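Long-range contacts in alpha-galactosidase (Thermus thermophilus, PDB 6LCJ), which probably hydrolyses alpha-galactosides, releasing terminal alpha-linked galactose, and assembles as a hexamer: residues E[48-58]-E[384-392]; E[247-255]-E[274-285]. One frame throughout, in Å; residues are numbered along the deposited sequence.

Contact 1: E[48-58]-E[384-392]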
# COMPACT_ATOMS: atom_id res chain seq x y z
N HIS E 48 -29.71 14.96 10.79
CA HIS E 48 -30.39 15.84 9.84
C HIS E 48 -29.49 16.17 8.64
O HIS E 48 -28.49 16.89 8.78
CB HIS E 48 -30.85 17.13 10.50
CG HIS E 48 -31.70 17.95 9.59
ND1 HIS E 48 -31.31 19.17 9.08
CD2 HIS E 48 -32.89 17.66 9.00
CE1 HIS E 48 -32.24 19.61 8.26
NE2 HIS E 48 -33.21 18.72 8.19
N GLY E 49 -29.85 15.66 7.47
CA GLY E 49 -29.09 15.95 6.26
C GLY E 49 -29.24 17.39 5.80
O GLY E 49 -30.12 18.15 6.22
N TRP E 50 -28.35 17.76 4.88
CA TRP E 50 -28.17 19.17 4.52
C TRP E 50 -29.32 19.70 3.67
O TRP E 50 -29.81 20.81 3.92
CB TRP E 50 -26.87 19.34 3.77
CG TRP E 50 -26.52 20.77 3.45
CD1 TRP E 50 -26.67 21.85 4.27
CD2 TRP E 50 -25.96 21.25 2.24
NE1 TRP E 50 -26.22 22.98 3.64
CE2 TRP E 50 -25.77 22.64 2.39
CE3 TRP E 50 -25.56 20.64 1.03
CZ2 TRP E 50 -25.23 23.44 1.38
CZ3 TRP E 50 -25.02 21.42 0.03
CH2 TRP E 50 -24.85 22.81 0.21
N GLN E 51 -29.71 18.97 2.64
CA GLN E 51 -30.63 19.48 1.64
C GLN E 51 -31.83 18.54 1.47
O GLN E 51 -31.95 17.51 2.13
CB GLN E 51 -29.89 19.74 0.30
CG GLN E 51 -29.06 18.58 -0.20
CD GLN E 51 -29.37 18.21 -1.64
OE1 GLN E 51 -30.54 18.19 -2.04
NE2 GLN E 51 -28.33 17.90 -2.43
N SER E 52 -32.73 18.94 0.57
CA SER E 52 -33.99 18.23 0.34
C SER E 52 -33.81 16.73 0.22
O SER E 52 -34.47 15.96 0.93
CB SER E 52 -34.65 18.77 -0.93
OG SER E 52 -35.13 20.09 -0.72
N TRP E 53 -32.92 16.28 -0.67
CA TRP E 53 -32.74 14.86 -0.94
C TRP E 53 -31.95 14.16 0.16
O TRP E 53 -31.99 12.92 0.23
CB TRP E 53 -32.04 14.68 -2.30
CG TRP E 53 -32.73 15.44 -3.41
CD1 TRP E 53 -34.07 15.65 -3.55
CD2 TRP E 53 -32.11 16.13 -4.51
NE1 TRP E 53 -34.33 16.41 -4.65
CE2 TRP E 53 -33.14 16.72 -5.27
CE3 TRP E 53 -30.78 16.30 -4.93
CZ2 TRP E 53 -32.89 17.47 -6.43
CZ3 TRP E 53 -30.54 17.06 -6.09
CH2 TRP E 53 -31.58 17.62 -6.82
N SER E 54 -31.28 14.90 1.03
CA SER E 54 -30.40 14.30 2.03
C SER E 54 -31.19 13.48 3.05
O SER E 54 -32.38 13.72 3.30
CB SER E 54 -29.60 15.38 2.75
OG SER E 54 -28.68 15.98 1.86
N LEU E 55 -30.52 12.49 3.63
CA LEU E 55 -31.15 11.66 4.64
C LEU E 55 -31.39 12.44 5.93
O LEU E 55 -30.47 13.07 6.47
CB LEU E 55 -30.28 10.44 4.93
CG LEU E 55 -30.87 9.60 6.08
CD1 LEU E 55 -31.87 8.59 5.57
CD2 LEU E 55 -29.78 8.93 6.91
N ALA E 56 -32.62 12.38 6.42
CA ALA E 56 -32.95 12.78 7.78
C ALA E 56 -33.57 11.58 8.48
O ALA E 56 -34.61 11.07 8.03
CB ALA E 56 -33.91 13.97 7.79
N ALA E 57 -32.95 11.13 9.57
CA ALA E 57 -33.43 9.94 10.26
C ALA E 57 -32.69 9.79 11.58
O ALA E 57 -31.65 10.41 11.80
CB ALA E 57 -33.23 8.68 9.41
N TRP E 58 -33.25 8.95 12.46
CA TRP E 58 -32.59 8.54 13.69
C TRP E 58 -31.64 7.39 13.40
O TRP E 58 -32.03 6.39 12.78
CB TRP E 58 -33.61 8.11 14.75
CG TRP E 58 -34.39 9.26 15.34
CD1 TRP E 58 -35.60 9.74 14.92
CD2 TRP E 58 -33.99 10.09 16.44
NE1 TRP E 58 -35.98 10.81 15.71
CE2 TRP E 58 -35.01 11.05 16.64
CE3 TRP E 58 -32.86 10.11 17.28
CZ2 TRP E 58 -34.95 12.00 17.65
CZ3 TRP E 58 -32.80 11.07 18.28
CH2 TRP E 58 -33.84 12.00 18.45
N LEU E 384 -40.32 8.87 1.67
CA LEU E 384 -41.08 8.84 2.92
C LEU E 384 -40.16 8.98 4.13
O LEU E 384 -40.48 9.71 5.07
CB LEU E 384 -41.90 7.56 3.01
CG LEU E 384 -43.12 7.42 2.08
CD1 LEU E 384 -43.61 5.99 2.12
CD2 LEU E 384 -44.26 8.38 2.44
N ARG E 385 -38.99 8.33 4.10
CA ARG E 385 -38.15 8.29 5.30
C ARG E 385 -37.68 9.68 5.71
O ARG E 385 -37.70 10.02 6.90
CB ARG E 385 -36.94 7.38 5.09
CG ARG E 385 -36.02 7.35 6.32
CD ARG E 385 -35.09 6.13 6.33
NE ARG E 385 -34.24 6.20 5.16
CZ ARG E 385 -34.32 5.38 4.12
NH1 ARG E 385 -35.18 4.37 4.12
NH2 ARG E 385 -33.52 5.59 3.07
N SER E 386 -37.24 10.51 4.75
CA SER E 386 -36.72 11.83 5.10
C SER E 386 -37.84 12.82 5.38
O SER E 386 -37.72 13.64 6.30
CB SER E 386 -35.81 12.34 3.98
OG SER E 386 -34.56 11.68 4.01
N THR E 387 -38.91 12.77 4.60
CA THR E 387 -40.07 13.64 4.82
C THR E 387 -40.64 13.44 6.22
O THR E 387 -40.90 14.41 6.95
CB THR E 387 -41.13 13.35 3.77
OG1 THR E 387 -40.62 13.69 2.49
CG2 THR E 387 -42.42 14.12 4.06
N LEU E 388 -40.83 12.19 6.63
CA LEU E 388 -41.39 11.92 7.95
C LEU E 388 -40.59 12.59 9.07
O LEU E 388 -41.16 12.91 10.12
CB LEU E 388 -41.45 10.41 8.20
CG LEU E 388 -42.66 9.71 7.59
CD1 LEU E 388 -42.43 8.21 7.46
CD2 LEU E 388 -43.90 10.02 8.41
N HIS E 389 -39.30 12.83 8.88
CA HIS E 389 -38.48 13.43 9.92
C HIS E 389 -38.30 14.92 9.74
O HIS E 389 -37.49 15.54 10.45
CB HIS E 389 -37.11 12.76 10.01
CG HIS E 389 -37.19 11.31 10.37
ND1 HIS E 389 -37.46 10.32 9.45
CD2 HIS E 389 -37.04 10.69 11.56
CE1 HIS E 389 -37.46 9.15 10.05
NE2 HIS E 389 -37.21 9.34 11.34
N ARG E 390 -39.02 15.53 8.80
CA ARG E 390 -38.94 16.96 8.59
C ARG E 390 -40.31 17.63 8.67
O ARG E 390 -40.44 18.80 8.27
CB ARG E 390 -38.26 17.25 7.25
CG ARG E 390 -36.76 17.04 7.30
CD ARG E 390 -36.12 17.18 5.94
NE ARG E 390 -34.67 17.34 6.03
CZ ARG E 390 -33.83 16.97 5.07
NH1 ARG E 390 -34.30 16.42 3.96
NH2 ARG E 390 -32.52 17.15 5.22
N LEU E 391 -41.33 16.94 9.19
CA LEU E 391 -42.67 17.51 9.21
C LEU E 391 -42.79 18.67 10.19
O LEU E 391 -43.66 19.53 9.99
CB LEU E 391 -43.70 16.43 9.52
CG LEU E 391 -43.85 15.36 8.43
CD1 LEU E 391 -44.74 14.25 8.89
CD2 LEU E 391 -44.41 15.98 7.16
N TRP E 392 -41.91 18.75 11.19
CA TRP E 392 -41.88 19.88 12.11
C TRP E 392 -41.65 21.20 11.39
O TRP E 392 -41.93 22.26 11.97
CB TRP E 392 -40.80 19.68 13.19
CG TRP E 392 -39.48 19.22 12.66
CD1 TRP E 392 -39.13 17.95 12.32
CD2 TRP E 392 -38.32 20.03 12.42
NE1 TRP E 392 -37.84 17.92 11.86
CE2 TRP E 392 -37.31 19.18 11.92
CE3 TRP E 392 -38.03 21.39 12.58
CZ2 TRP E 392 -36.05 19.64 11.57
CZ3 TRP E 392 -36.79 21.84 12.24
CH2 TRP E 392 -35.81 20.98 11.74
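H48, at the end of strand 44-48, presents its ring to R390: NE2 accepts the N-H of R390 NE at 2.9 Å, nearly straight at 166°. Ring and guanidinium stand 83° apart; H48 NE2 lies in the guanidinium plane, and R390 NE is tilted out of the imidazole plane. ND1 of H48 is bonded to S91 O. R390 arrives on a chain extended from CG to NE, with CG beside its own backbone N (chi1 -75°). Past the histidine, G49 O takes a weak bond from R390 NH2 at 2.8 Å. Q51 begins a type I turn closed by S54 N, and its carbonyl oxygen is weakly gripped by R390 NH1 and NH2 together, each at 3.2 Å. R390 NH1 also bonds V355 O and S52 OG bonds R354 O, at and just past the end of barrel strand 352-354. S386 OG, on helix 380-388, lies 3.1 Å from S54 O. L55 CD1 meets the edge of the R385 guanidinium, 3.4 Å from NE. A56 opens strand 56-59, the rim of the N-terminal seven-stranded sheet, and lays CB over one face of the R390 guanidinium. Next, A57 CA sits squarely over the H389 ring, 3.9 Å from its centroid, a CH-pi contact. That ring is fixed at both nitrogens, ND1 giving a 2.6 Å bond to R385 O and NE2 bonding Y464 OH. W58 meets it rim to rim, CD1 being 3.8 Å from H389 CD2. The contact thus seats the N-terminal domain on the barrel. Carbonyl dipoles and the imidazole probably stabilise the buried guanidinium charge, and the arginine beside NE2, with ND1 bonded to S91 O, is likely to keep H48 neutral, its proton on ND1.

Contact 2: E[247-255]-E[274-285]; sequences QKRPDWVLR and ALDAGNEEVVEW
An isolated antiparallel beta bridge, V253 opposite L275, ties the turn after helix 244-248 to the lead-in of helix 280-296. D276 N donates to W252 O and L254 N to A274 O, both at 2.9 Å, which makes V253-L275 a non-hydrogen-bonded pair. L254 CB packs on A274 CB. The W252 indole is the wedge between the segments: V282 CG2 lies over its five-membered ring, 3.3 Å from CG, and R249 CG covers the opposite face. Its far edge points into the face of W285 in a T-shaped pair, planes 64° apart and CZ3 3.5 Å from W285 CG. All this belongs to the connection between barrel strands 229-234 and 298-303, where N279 caps helix 280-296 by taking E281 N on OD1. R249, bent at chi2 and chi3, folds back across the indole and grips D251 side-on, NE to OD1 and NH2 to OD2. End-on, its NH1 and NH2 both reach E281 OE2, at 3.1 and 2.8 Å, from above the carboxylate plane. A leucine here would probably leave D251 and E281, with OD2 and OE1 5.0 Å apart, to face each other without the positive charge between them. Beyond the contact, R249 makes a cation-pi contact with F14 of the second subunit, and R255 a salt bridge with D120 of that same neighbour.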
# COMPACT_ATOMS: atom_id res chain seq x y z
N GLN E 247 -18.85 27.96 -21.51
CA GLN E 247 -17.78 28.43 -22.37
C GLN E 247 -17.77 29.95 -22.49
O GLN E 247 -16.70 30.57 -22.47
CB GLN E 247 -17.90 27.80 -23.76
CG GLN E 247 -17.64 26.31 -23.80
CD GLN E 247 -18.66 25.57 -24.64
OE1 GLN E 247 -19.30 26.15 -25.52
NE2 GLN E 247 -18.83 24.28 -24.36
N LYS E 248 -18.94 30.56 -22.60
CA LYS E 248 -18.98 32.01 -22.75
C LYS E 248 -18.52 32.73 -21.48
O LYS E 248 -17.78 33.72 -21.56
CB LYS E 248 -20.39 32.46 -23.16
CG LYS E 248 -20.41 33.71 -24.03
CD LYS E 248 -20.15 34.98 -23.19
CE LYS E 248 -19.61 36.15 -24.02
NZ LYS E 248 -19.82 37.48 -23.35
N ARG E 249 -18.95 32.26 -20.30
CA ARG E 249 -18.67 32.94 -19.04
C ARG E 249 -17.89 32.04 -18.08
O ARG E 249 -18.38 31.69 -17.00
CB ARG E 249 -19.96 33.42 -18.38
CG ARG E 249 -20.63 34.60 -19.09
CD ARG E 249 -19.63 35.70 -19.49
NE ARG E 249 -19.13 36.49 -18.36
CZ ARG E 249 -19.69 37.60 -17.91
NH1 ARG E 249 -20.80 38.07 -18.47
NH2 ARG E 249 -19.15 38.25 -16.88
N PRO E 250 -16.64 31.67 -18.43
CA PRO E 250 -15.82 30.86 -17.50
C PRO E 250 -15.60 31.51 -16.15
O PRO E 250 -15.39 30.81 -15.16
CB PRO E 250 -14.50 30.70 -18.26
CG PRO E 250 -14.45 31.91 -19.14
CD PRO E 250 -15.87 32.05 -19.62
N ASP E 251 -15.60 32.85 -16.09
CA ASP E 251 -15.54 33.59 -14.84
C ASP E 251 -16.80 33.45 -13.99
O ASP E 251 -16.84 33.99 -12.88
CB ASP E 251 -15.28 35.07 -15.13
CG ASP E 251 -16.40 35.72 -15.92
OD1 ASP E 251 -16.75 35.20 -17.01
OD2 ASP E 251 -16.94 36.75 -15.44
N TRP E 252 -17.83 32.77 -14.48
CA TRP E 252 -19.02 32.53 -13.68
C TRP E 252 -19.01 31.17 -12.98
O TRP E 252 -19.83 30.95 -12.08
CB TRP E 252 -20.28 32.64 -14.55
CG TRP E 252 -20.71 34.06 -14.83
CD1 TRP E 252 -20.00 35.19 -14.60
CD2 TRP E 252 -21.96 34.47 -15.40
NE1 TRP E 252 -20.73 36.30 -14.98
CE2 TRP E 252 -21.94 35.88 -15.48
CE3 TRP E 252 -23.10 33.79 -15.85
CZ2 TRP E 252 -23.00 36.62 -15.99
CZ3 TRP E 252 -24.15 34.53 -16.36
CH2 TRP E 252 -24.09 35.93 -16.43
N VAL E 253 -18.11 30.27 -13.36
CA VAL E 253 -18.07 28.94 -12.78
C VAL E 253 -17.51 29.01 -11.36
O VAL E 253 -16.50 29.67 -11.12
CB VAL E 253 -17.24 28.00 -13.67
CG1 VAL E 253 -17.04 26.65 -12.99
CG2 VAL E 253 -17.93 27.86 -15.02
N LEU E 254 -18.18 28.34 -10.43
CA LEU E 254 -17.64 28.21 -9.08
C LEU E 254 -16.34 27.41 -9.12
O LEU E 254 -16.30 26.30 -9.66
CB LEU E 254 -18.65 27.53 -8.17
CG LEU E 254 -18.21 27.38 -6.71
CD1 LEU E 254 -17.99 28.74 -6.07
CD2 LEU E 254 -19.27 26.59 -5.96
N ARG E 255 -15.28 28.00 -8.56
CA ARG E 255 -13.94 27.42 -8.64
C ARG E 255 -13.36 27.27 -7.24
O ARG E 255 -13.74 27.99 -6.31
CB ARG E 255 -13.02 28.28 -9.51
CG ARG E 255 -13.31 28.12 -10.98
CD ARG E 255 -12.82 29.29 -11.84
NE ARG E 255 -13.34 29.18 -13.20
CZ ARG E 255 -12.91 28.29 -14.10
NH1 ARG E 255 -11.95 27.43 -13.80
NH2 ARG E 255 -13.44 28.26 -15.31
N ALA E 274 -21.24 24.22 -11.03
CA ALA E 274 -22.08 25.22 -10.39
C ALA E 274 -21.69 26.59 -10.89
O ALA E 274 -20.54 26.83 -11.26
CB ALA E 274 -21.94 25.16 -8.86
N LEU E 275 -22.67 27.49 -10.93
CA LEU E 275 -22.40 28.91 -11.09
C LEU E 275 -22.19 29.52 -9.71
O LEU E 275 -22.80 29.10 -8.74
CB LEU E 275 -23.54 29.61 -11.82
CG LEU E 275 -23.80 29.08 -13.23
CD1 LEU E 275 -25.09 29.67 -13.78
CD2 LEU E 275 -22.63 29.33 -14.18
N ASP E 276 -21.29 30.51 -9.64
CA ASP E 276 -20.83 31.04 -8.36
C ASP E 276 -21.85 32.03 -7.84
O ASP E 276 -21.95 33.16 -8.33
CB ASP E 276 -19.45 31.68 -8.54
CG ASP E 276 -18.92 32.32 -7.26
OD1 ASP E 276 -19.57 32.23 -6.20
OD2 ASP E 276 -17.82 32.90 -7.34
N ALA E 277 -22.60 31.63 -6.82
CA ALA E 277 -23.61 32.50 -6.24
C ALA E 277 -23.02 33.62 -5.41
O ALA E 277 -23.76 34.47 -4.91
CB ALA E 277 -24.60 31.66 -5.41
N GLY E 278 -21.70 33.64 -5.21
CA GLY E 278 -21.07 34.81 -4.64
C GLY E 278 -20.74 35.90 -5.63
O GLY E 278 -20.37 37.00 -5.24
N ASN E 279 -20.88 35.59 -6.92
CA ASN E 279 -20.63 36.54 -8.00
C ASN E 279 -21.93 37.31 -8.25
O ASN E 279 -22.91 36.73 -8.73
CB ASN E 279 -20.16 35.78 -9.24
CG ASN E 279 -19.85 36.69 -10.42
OD1 ASN E 279 -20.42 37.76 -10.59
ND2 ASN E 279 -18.92 36.25 -11.26
N GLU E 280 -21.93 38.61 -7.92
CA GLU E 280 -23.13 39.43 -8.04
C GLU E 280 -23.71 39.36 -9.45
O GLU E 280 -24.94 39.39 -9.62
CB GLU E 280 -22.83 40.88 -7.64
CG GLU E 280 -23.54 41.96 -8.48
CD GLU E 280 -24.98 42.25 -8.03
OE1 GLU E 280 -25.39 41.75 -6.94
OE2 GLU E 280 -25.71 42.96 -8.78
N GLU E 281 -22.86 39.21 -10.46
CA GLU E 281 -23.34 39.12 -11.83
C GLU E 281 -24.15 37.85 -12.05
O GLU E 281 -25.14 37.85 -12.79
CB GLU E 281 -22.16 39.17 -12.78
CG GLU E 281 -22.46 39.68 -14.15
CD GLU E 281 -21.18 40.03 -14.90
OE1 GLU E 281 -20.16 40.31 -14.23
OE2 GLU E 281 -21.21 40.03 -16.16
N VAL E 282 -23.75 36.75 -11.41
CA VAL E 282 -24.47 35.49 -11.57
C VAL E 282 -25.82 35.57 -10.88
O VAL E 282 -26.84 35.16 -11.45
CB VAL E 282 -23.62 34.33 -11.03
CG1 VAL E 282 -24.50 33.11 -10.72
CG2 VAL E 282 -22.51 33.99 -12.01
N VAL E 283 -25.84 36.10 -9.66
CA VAL E 283 -27.11 36.31 -8.95
C VAL E 283 -28.04 37.19 -9.76
O VAL E 283 -29.25 36.96 -9.81
CB VAL E 283 -26.84 36.92 -7.57
CG1 VAL E 283 -28.14 37.16 -6.85
CG2 VAL E 283 -25.93 36.02 -6.78
N GLU E 284 -27.50 38.24 -10.38
CA GLU E 284 -28.30 39.12 -11.22
C GLU E 284 -28.90 38.36 -12.40
O GLU E 284 -30.07 38.55 -12.74
CB GLU E 284 -27.41 40.27 -11.70
CG GLU E 284 -28.08 41.43 -12.39
CD GLU E 284 -27.05 42.51 -12.75
OE1 GLU E 284 -26.54 43.18 -11.82
OE2 GLU E 284 -26.74 42.66 -13.96
N TRP E 285 -28.09 37.49 -13.01
CA TRP E 285 -28.56 36.69 -14.14
C TRP E 285 -29.64 35.70 -13.70
O TRP E 285 -30.66 35.54 -14.39
CB TRP E 285 -27.34 35.99 -14.75
CG TRP E 285 -27.58 35.00 -15.83
CD1 TRP E 285 -27.59 35.23 -17.18
CD2 TRP E 285 -27.79 33.59 -15.67
NE1 TRP E 285 -27.82 34.06 -17.87
CE2 TRP E 285 -27.94 33.03 -16.96
CE3 TRP E 285 -27.87 32.74 -14.56
CZ2 TRP E 285 -28.17 31.67 -17.16
CZ3 TRP E 285 -28.09 31.39 -14.77
CH2 TRP E 285 -28.24 30.87 -16.06
O HOH W 1 -17.09 33.49 -10.11
O HOH W 2 -17.87 37.93 -13.55
O HOH W 3 -18.45 24.40 -10.52
O HOH W 4 -15.49 30.89 -8.05

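How the contacts relate
Contact 1 lies near the centre of the chain's mass, about 8 Å from it, and contact 2 at the periphery of the TIM-type barrel, about 24 Å out; their centres are about 30 Å apart and their nearest atoms about 9 Å, so they do not touch. Contact 1 pairs residues 326 apart at their closest ends, joining the edge of the N-terminal sheet to the end of helix 380-388 and the residues after it. Contact 2 is local, bridging only 18 intervening residues, and both its segments fall between those of contact 1 in sequence. No helix or strand is shared. Contact 1 joins domains within one chain, whereas contact 2 shapes an outlying barrel connection that meets a second subunit of the hexamer.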